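Local coordinates for SusD-like protein BACOVA_02651 (Bacteroides ovatus, PDB 5E75) that binds polysaccharide at the cell surface and probably captures xyloglucan before its transport into the periplasm for degradation, at residues A[389-394]-A[408-413]; A[123-128]-A[152-157]. All blocks are in the same frame, centred on the assembly; numbering follows the deposited sequence.

Interaction 1: A[389-394]-A[408-413]; sequences RVRERA and IRERRV
A buried salt bridge, Arg391 to Glu410, joins the neighbouring helices 382-393 and 404-415, which are linked by a short connection. Arg391 NH1 donates to Glu410 OE1 at 2.9 Å, with an N-H...O angle of 157°. The acceptor oxygen lies in the guanidinium plane, at its edge, and is met on its syn side, somewhat out of the carboxylate plane. The two flat groups are turned 62° apart, and one N-H, not a side-by-side pair, engages this carboxylate. Bends at chi2 and chi3 fold the arginine chain back and bring its CD against the acid, 3.4 Å from both OE1 and OE2 of Glu410. Arginine suits the place because its methylenes pack while its many N-H groups bridge several acceptors: NE is bonded to the carbonyl of Asn397, and NH1 also forms a salt bridge with Glu293. Both helices belong to the SusD family region, whose sequence clan is that of the TPR proteins, and here they face each other with the CA atoms of Arg391 and Glu410 8.3 Å apart. Glu410 spans that gap because its CG is anti to the backbone N (chi1 -159°), sending the chain toward the partner helix before it bends at chi2. Its other oxygen, OE2, forms a salt bridge with Arg299 of helix 297-303. Glutamate thus divides its carboxylate between two arginines, whose positive charges probably favour its ionised form in this buried setting. Val390 adds a looser van der Waals contact, its CG1 lying 4.2 Å from Glu410 OE2, the two side chains alongside and each running the other way. Val390 also packs on Tyr364 of helix 360-372 and on Arg299, and a compact apolar side chain is consistent with this buried spot.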
loop_
_atom_site.group_PDB
_atom_site.type_symbol
_atom_site.label_atom_id
_atom_site.label_comp_id
_atom_site.label_asym_id
_atom_site.label_seq_id
_atom_site.Cartn_x
_atom_site.Cartn_y
_atom_site.Cartn_z
ATOM N N ARG A 389 -6.832 19.054 -5.478
ATOM C CA ARG A 389 -5.396 19.268 -5.389
ATOM C C ARG A 389 -4.651 18.058 -5.959
ATOM O O ARG A 389 -3.604 18.211 -6.587
ATOM C CB ARG A 389 -4.952 19.518 -3.944
ATOM C CG ARG A 389 -5.250 20.927 -3.409
ATOM C CD ARG A 389 -4.326 21.978 -4.030
ATOM N NE ARG A 389 -2.946 21.681 -3.682
ATOM C CZ ARG A 389 -1.970 21.361 -4.533
ATOM N NH1 ARG A 389 -2.161 21.367 -5.846
ATOM N NH2 ARG A 389 -0.766 21.065 -4.057
ATOM N N VAL A 390 -5.191 16.858 -5.732
ATOM C CA VAL A 390 -4.575 15.649 -6.280
ATOM C C VAL A 390 -4.666 15.668 -7.820
ATOM O O VAL A 390 -3.698 15.348 -8.530
ATOM C CB VAL A 390 -5.201 14.380 -5.672
ATOM C CG1 VAL A 390 -4.591 13.127 -6.293
ATOM C CG2 VAL A 390 -5.002 14.355 -4.156
ATOM N N ARG A 391 -5.829 16.046 -8.336
ATOM C CA ARG A 391 -6.016 16.207 -9.783
ATOM C C ARG A 391 -5.038 17.246 -10.346
ATOM O O ARG A 391 -4.395 17.032 -11.392
ATOM C CB ARG A 391 -7.440 16.691 -10.078
ATOM C CG ARG A 391 -8.574 15.807 -9.557
ATOM C CD ARG A 391 -8.852 14.619 -10.438
ATOM N NE ARG A 391 -9.312 14.997 -11.783
ATOM C CZ ARG A 391 -9.649 14.116 -12.716
ATOM N NH1 ARG A 391 -9.621 12.815 -12.456
ATOM N NH2 ARG A 391 -10.043 14.527 -13.920
ATOM N N GLU A 392 -4.980 18.397 -9.686
ATOM C CA GLU A 392 -4.136 19.507 -10.114
ATOM C C GLU A 392 -2.661 19.100 -10.148
ATOM O O GLU A 392 -1.927 19.440 -11.079
ATOM C CB GLU A 392 -4.334 20.695 -9.172
ATOM C CG GLU A 392 -3.592 21.955 -9.528
ATOM C CD GLU A 392 -4.041 23.093 -8.652
ATOM O OE1 GLU A 392 -4.052 22.917 -7.416
ATOM O OE2 GLU A 392 -4.442 24.149 -9.200
ATOM N N ARG A 393 -2.208 18.363 -9.133
ATOM C CA ARG A 393 -0.820 17.939 -9.102
ATOM C C ARG A 393 -0.492 17.003 -10.271
ATOM O O ARG A 393 0.616 17.051 -10.817
ATOM C CB ARG A 393 -0.491 17.284 -7.751
ATOM C CG ARG A 393 0.994 17.031 -7.519
ATOM C CD ARG A 393 1.466 15.624 -7.958
ATOM N NE ARG A 393 0.886 14.580 -7.122
ATOM C CZ ARG A 393 1.341 14.261 -5.913
ATOM N NH1 ARG A 393 2.405 14.870 -5.408
ATOM N NH2 ARG A 393 0.727 13.331 -5.191
ATOM N N ALA A 394 -1.473 16.191 -10.664
ATOM C CA ALA A 394 -1.344 15.311 -11.829
ATOM C C ALA A 394 -1.464 16.068 -13.157
ATOM O O ALA A 394 -1.290 15.474 -14.216
ATOM C CB ALA A 394 -2.390 14.207 -11.773
ATOM N N ILE A 408 -12.980 6.100 -6.303
ATOM C CA ILE A 408 -12.380 4.795 -6.558
ATOM C C ILE A 408 -11.346 4.916 -7.681
ATOM O O ILE A 408 -10.227 4.417 -7.569
ATOM C CB ILE A 408 -13.437 3.714 -6.890
ATOM C CG1 ILE A 408 -14.293 3.435 -5.650
ATOM C CG2 ILE A 408 -12.769 2.434 -7.406
ATOM C CD1 ILE A 408 -15.568 2.619 -5.946
ATOM N N ARG A 409 -11.710 5.581 -8.778
ATOM C CA ARG A 409 -10.810 5.696 -9.909
ATOM C C ARG A 409 -9.597 6.517 -9.534
ATOM O O ARG A 409 -8.480 6.160 -9.879
ATOM C CB ARG A 409 -11.531 6.335 -11.105
ATOM C CG ARG A 409 -10.733 6.331 -12.402
ATOM C CD ARG A 409 -11.549 6.903 -13.544
ATOM N NE ARG A 409 -10.871 6.673 -14.806
ATOM C CZ ARG A 409 -11.386 6.887 -16.010
ATOM N NH1 ARG A 409 -12.610 7.359 -16.143
ATOM N NH2 ARG A 409 -10.664 6.608 -17.079
ATOM N N GLU A 410 -9.821 7.612 -8.822
ATOM C CA GLU A 410 -8.752 8.524 -8.463
ATOM C C GLU A 410 -7.743 7.838 -7.552
ATOM O O GLU A 410 -6.531 8.001 -7.726
ATOM C CB GLU A 410 -9.287 9.804 -7.803
ATOM C CG GLU A 410 -8.296 10.973 -7.878
ATOM C CD GLU A 410 -8.017 11.419 -9.301
ATOM O OE1 GLU A 410 -8.901 11.228 -10.179
ATOM O OE2 GLU A 410 -6.923 11.967 -9.540
ATOM N N ARG A 411 -8.226 7.057 -6.584
ATOM C CA ARG A 411 -7.313 6.342 -5.709
ATOM C C ARG A 411 -6.513 5.296 -6.481
ATOM O O ARG A 411 -5.306 5.158 -6.265
ATOM C CB ARG A 411 -8.057 5.712 -4.533
ATOM C CG ARG A 411 -8.558 6.731 -3.528
ATOM C CD ARG A 411 -9.175 6.063 -2.307
ATOM N NE ARG A 411 -8.153 5.425 -1.499
ATOM C CZ ARG A 411 -7.446 6.021 -0.544
ATOM N NH1 ARG A 411 -7.691 7.259 -0.159
ATOM N NH2 ARG A 411 -6.500 5.344 0.099
ATOM N N ARG A 412 -7.149 4.547 -7.371
ATOM C CA ARG A 412 -6.415 3.543 -8.133
ATOM C C ARG A 412 -5.247 4.161 -8.886
ATOM O O ARG A 412 -4.132 3.615 -8.853
ATOM C CB ARG A 412 -7.337 2.778 -9.092
ATOM C CG ARG A 412 -8.293 1.826 -8.395
ATOM C CD ARG A 412 -9.083 0.948 -9.353
ATOM N NE ARG A 412 -8.198 0.009 -10.040
ATOM C CZ ARG A 412 -8.529 -0.720 -11.107
ATOM N NH1 ARG A 412 -9.743 -0.648 -11.654
ATOM N NH2 ARG A 412 -7.618 -1.514 -11.655
ATOM N N VAL A 413 -5.483 5.285 -9.575
ATOM C CA VAL A 413 -4.436 5.903 -10.365
ATOM C C VAL A 413 -3.411 6.658 -9.514
ATOM O O VAL A 413 -2.245 6.721 -9.880
ATOM C CB VAL A 413 -4.968 6.824 -11.519
ATOM C CG1 VAL A 413 -5.804 6.048 -12.526
ATOM C CG2 VAL A 413 -5.767 7.967 -11.013
#

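Interaction 2: A[123-128]-A[152-157]. With EDO (1,2-ethanediol), chain C.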
loop_
_atom_site.group_PDB
_atom_site.type_symbol
_atom_site.label_atom_id
_atom_site.label_comp_id
_atom_site.label_asym_id
_atom_site.label_seq_id
_atom_site.Cartn_x
_atom_site.Cartn_y
_atom_site.Cartn_z
ATOM N N TYR A 123 -3.625 -3.456 8.260
ATOM C CA TYR A 123 -3.432 -4.284 7.076
ATOM C C TYR A 123 -4.085 -5.660 7.264
ATOM O O TYR A 123 -4.835 -6.140 6.399
ATOM C CB TYR A 123 -1.952 -4.468 6.767
ATOM C CG TYR A 123 -1.234 -3.267 6.170
ATOM C CD1 TYR A 123 -1.715 -2.610 5.047
ATOM C CD2 TYR A 123 -0.034 -2.822 6.722
ATOM C CE1 TYR A 123 -1.038 -1.550 4.510
ATOM C CE2 TYR A 123 0.661 -1.757 6.184
ATOM C CZ TYR A 123 0.156 -1.124 5.065
ATOM O OH TYR A 123 0.822 -0.046 4.497
ATOM N N MET A 124 -3.806 -6.316 8.389
ATOM C CA MET A 124 -4.345 -7.663 8.622
ATOM C C MET A 124 -5.867 -7.710 8.605
ATOM O O MET A 124 -6.470 -8.669 8.103
ATOM C CB MET A 124 -3.843 -8.231 9.938
ATOM C CG MET A 124 -2.370 -8.601 9.881
ATOM S SD MET A 124 -1.860 -9.786 11.134
ATOM C CE MET A 124 -1.500 -8.666 12.432
ATOM N N LEU A 125 -6.493 -6.660 9.131
ATOM C CA LEU A 125 -7.945 -6.553 9.187
ATOM C C LEU A 125 -8.557 -6.587 7.780
ATOM O O LEU A 125 -9.684 -7.052 7.604
ATOM C CB LEU A 125 -8.308 -5.257 9.896
ATOM C CG LEU A 125 -9.790 -4.903 10.058
ATOM C CD1 LEU A 125 -10.553 -5.979 10.830
ATOM C CD2 LEU A 125 -9.930 -3.586 10.761
ATOM N N ARG A 126 -7.815 -6.089 6.795
ATOM C CA ARG A 126 -8.278 -5.998 5.415
ATOM C C ARG A 126 -7.621 -7.078 4.529
ATOM O O ARG A 126 -7.539 -6.884 3.299
ATOM C CB ARG A 126 -7.997 -4.556 4.870
ATOM C CG ARG A 126 -8.653 -3.326 5.709
ATOM C CD ARG A 126 -8.110 -1.887 5.325
ATOM N NE ARG A 126 -6.717 -1.704 5.687
ATOM C CZ ARG A 126 -5.933 -0.762 5.215
ATOM N NH1 ARG A 126 -6.390 0.107 4.310
ATOM N NH2 ARG A 126 -4.660 -0.724 5.571
ATOM N N ILE A 127 -7.110 -8.160 5.147
ATOM C CA ILE A 127 -6.633 -9.387 4.486
ATOM C C ILE A 127 -7.393 -10.600 5.020
ATOM O O ILE A 127 -8.034 -11.325 4.254
ATOM C CB ILE A 127 -5.101 -9.633 4.707
ATOM C CG1 ILE A 127 -4.285 -8.529 4.064
ATOM C CG2 ILE A 127 -4.671 -11.019 4.153
ATOM C CD1 ILE A 127 -2.828 -8.464 4.555
ATOM N N TRP A 128 -7.344 -10.799 6.335
ATOM C CA TRP A 128 -7.987 -11.932 7.005
ATOM C C TRP A 128 -9.273 -11.564 7.754
ATOM O O TRP A 128 -10.149 -12.418 7.913
ATOM C CB TRP A 128 -7.023 -12.593 8.008
ATOM C CG TRP A 128 -5.879 -13.281 7.333
ATOM C CD1 TRP A 128 -5.925 -14.486 6.703
ATOM C CD2 TRP A 128 -4.538 -12.799 7.186
ATOM N NE1 TRP A 128 -4.695 -14.789 6.161
ATOM C CE2 TRP A 128 -3.821 -13.775 6.458
ATOM C CE3 TRP A 128 -3.871 -11.640 7.597
ATOM C CZ2 TRP A 128 -2.485 -13.617 6.112
ATOM C CZ3 TRP A 128 -2.536 -11.497 7.273
ATOM C CH2 TRP A 128 -1.855 -12.481 6.536
ATOM N N GLU A 152 -14.586 -6.061 15.065
ATOM C CA GLU A 152 -14.810 -4.840 15.830
ATOM C C GLU A 152 -13.745 -4.628 16.906
ATOM O O GLU A 152 -13.363 -3.489 17.157
ATOM C CB GLU A 152 -16.225 -4.777 16.448
ATOM C CG GLU A 152 -17.347 -4.473 15.444
ATOM C CD GLU A 152 -17.143 -3.140 14.724
ATOM O OE1 GLU A 152 -16.928 -2.126 15.429
ATOM O OE2 GLU A 152 -17.185 -3.114 13.462
ATOM N N ASP A 153 -13.287 -5.710 17.540
ATOM C CA ASP A 153 -12.215 -5.620 18.525
ATOM C C ASP A 153 -10.943 -5.093 17.874
ATOM O O ASP A 153 -10.225 -4.280 18.466
ATOM C CB ASP A 153 -11.866 -6.992 19.132
ATOM C CG ASP A 153 -12.982 -7.607 19.954
ATOM O OD1 ASP A 153 -13.479 -6.979 20.905
ATOM O OD2 ASP A 153 -13.295 -8.787 19.682
ATOM N N VAL A 154 -10.640 -5.598 16.676
ATOM C CA VAL A 154 -9.421 -5.235 15.963
ATOM C C VAL A 154 -9.473 -3.743 15.649
ATOM O O VAL A 154 -8.513 -3.017 15.909
ATOM C CB VAL A 154 -9.204 -6.098 14.708
ATOM C CG1 VAL A 154 -7.923 -5.684 13.984
ATOM C CG2 VAL A 154 -9.098 -7.571 15.085
ATOM N N PHE A 155 -10.624 -3.258 15.173
ATOM C CA PHE A 155 -10.775 -1.826 14.957
ATOM C C PHE A 155 -10.507 -1.016 16.224
ATOM O O PHE A 155 -9.798 -0.015 16.183
ATOM C CB PHE A 155 -12.184 -1.480 14.465
ATOM C CG PHE A 155 -12.350 -1.442 12.963
ATOM C CD1 PHE A 155 -11.707 -0.473 12.196
ATOM C CD2 PHE A 155 -13.209 -2.312 12.329
ATOM C CE1 PHE A 155 -11.891 -0.412 10.823
ATOM C CE2 PHE A 155 -13.397 -2.253 10.959
ATOM C CZ PHE A 155 -12.737 -1.305 10.214
ATOM N N GLN A 156 -11.096 -1.417 17.346
ATOM C CA GLN A 156 -10.913 -0.653 18.571
ATOM C C GLN A 156 -9.453 -0.669 19.032
ATOM O O GLN A 156 -8.941 0.340 19.508
ATOM C CB GLN A 156 -11.844 -1.182 19.664
ATOM C CG GLN A 156 -11.805 -0.364 20.942
ATOM C CD GLN A 156 -12.404 1.002 20.751
ATOM O OE1 GLN A 156 -13.545 1.132 20.302
ATOM N NE2 GLN A 156 -11.642 2.039 21.052
ATOM N N PHE A 157 -8.772 -1.801 18.860
ATOM C CA PHE A 157 -7.373 -1.940 19.259
ATOM C C PHE A 157 -6.511 -0.979 18.434
ATOM O O PHE A 157 -5.636 -0.286 18.955
ATOM C CB PHE A 157 -6.976 -3.409 19.059
ATOM C CG PHE A 157 -5.630 -3.775 19.604
ATOM C CD1 PHE A 157 -4.478 -3.552 18.867
ATOM C CD2 PHE A 157 -5.520 -4.379 20.842
ATOM C CE1 PHE A 157 -3.235 -3.901 19.365
ATOM C CE2 PHE A 157 -4.289 -4.734 21.348
ATOM C CZ PHE A 157 -3.137 -4.498 20.612
HETATM C C1 EDO C . -2.660 2.170 6.655
HETATM O O1 EDO C . -3.254 1.943 5.381
HETATM C C2 EDO C . -1.643 1.083 6.979
HETATM O O2 EDO C . -2.272 -0.052 7.577
#
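Leu125 sets one methyl squarely over the ring of Phe155 and the other against Val154. CD2 stands 3.5 Å from the ring centroid and 6° off the ring normal, a well-centred CH-pi contact in which the leucine runs perpendicular to the phenylalanine side chain. CD1 meets Val154 CB at 4.1 Å, and here the two side chains lie alongside, pointing opposite ways. The leucine CG is anti to the backbone N (chi1 179°), which carries the fork toward helix 151-168; a forked residue suits the place because each branch finds its own partner. Val154 is compact, consistent with the close approach of the backbones there, its CA lying 7.1 Å from that of Leu125, while the broad face of Phe155 offers a flat seat for a methyl. Tyr123 and Arg126 instead hold a molecule of 1,2-ethanediol, probably from the crystallisation liquor. The diol lies over one face of the tyrosine, its O2 3.4 Å above the plane and over the ring centre, while Arg126 NH2 donates to its O1 at 3.0 Å with an angle of 149°; the carbonyl of Cys119 is a further partner. A serine at Tyr123 is likely to leave the diol without the flat surface beneath it and Tyr423 without the ring it meets. Arg126 is steadied by a bond from NE to the carbonyl of Phe122 and by a cation-pi contact with the Phe122 ring. In the N-terminal starch-binding region of this SusD family protein, a helical region of the TPR clan, Phe155 packs on Val190 and Arg194 of helix 180-195 and meets Trp197 edge-to-face, Met124 leans on Phe79 and Tyr80 of helix 70-95, and Arg126 touches Tyr423, Asp424 and Thr427 of helix 421-431.

How the interactions relate
From the N terminus, interaction 2 comes first: helix 103-125 runs into segment 123-128, the chain passes through helix 137-142, and the loop of 23 residues closes when 152-157 packs back. Interaction 1 opens far later and closes a shorter loop, with 13 residues between segments 389-394 and 408-413. The two are in series, neither nested nor crossed; interaction 2 belongs to the N-terminal starch-binding region and interaction 1 to the SusD family region. Their centres are 27 Å apart and their nearest atoms about 7 Å, and the two do not touch. Helix 421-431, which follows interaction 1, ties the regions together: its Asp424 forms a salt bridge with Arg411 and touches the side chain of Arg126.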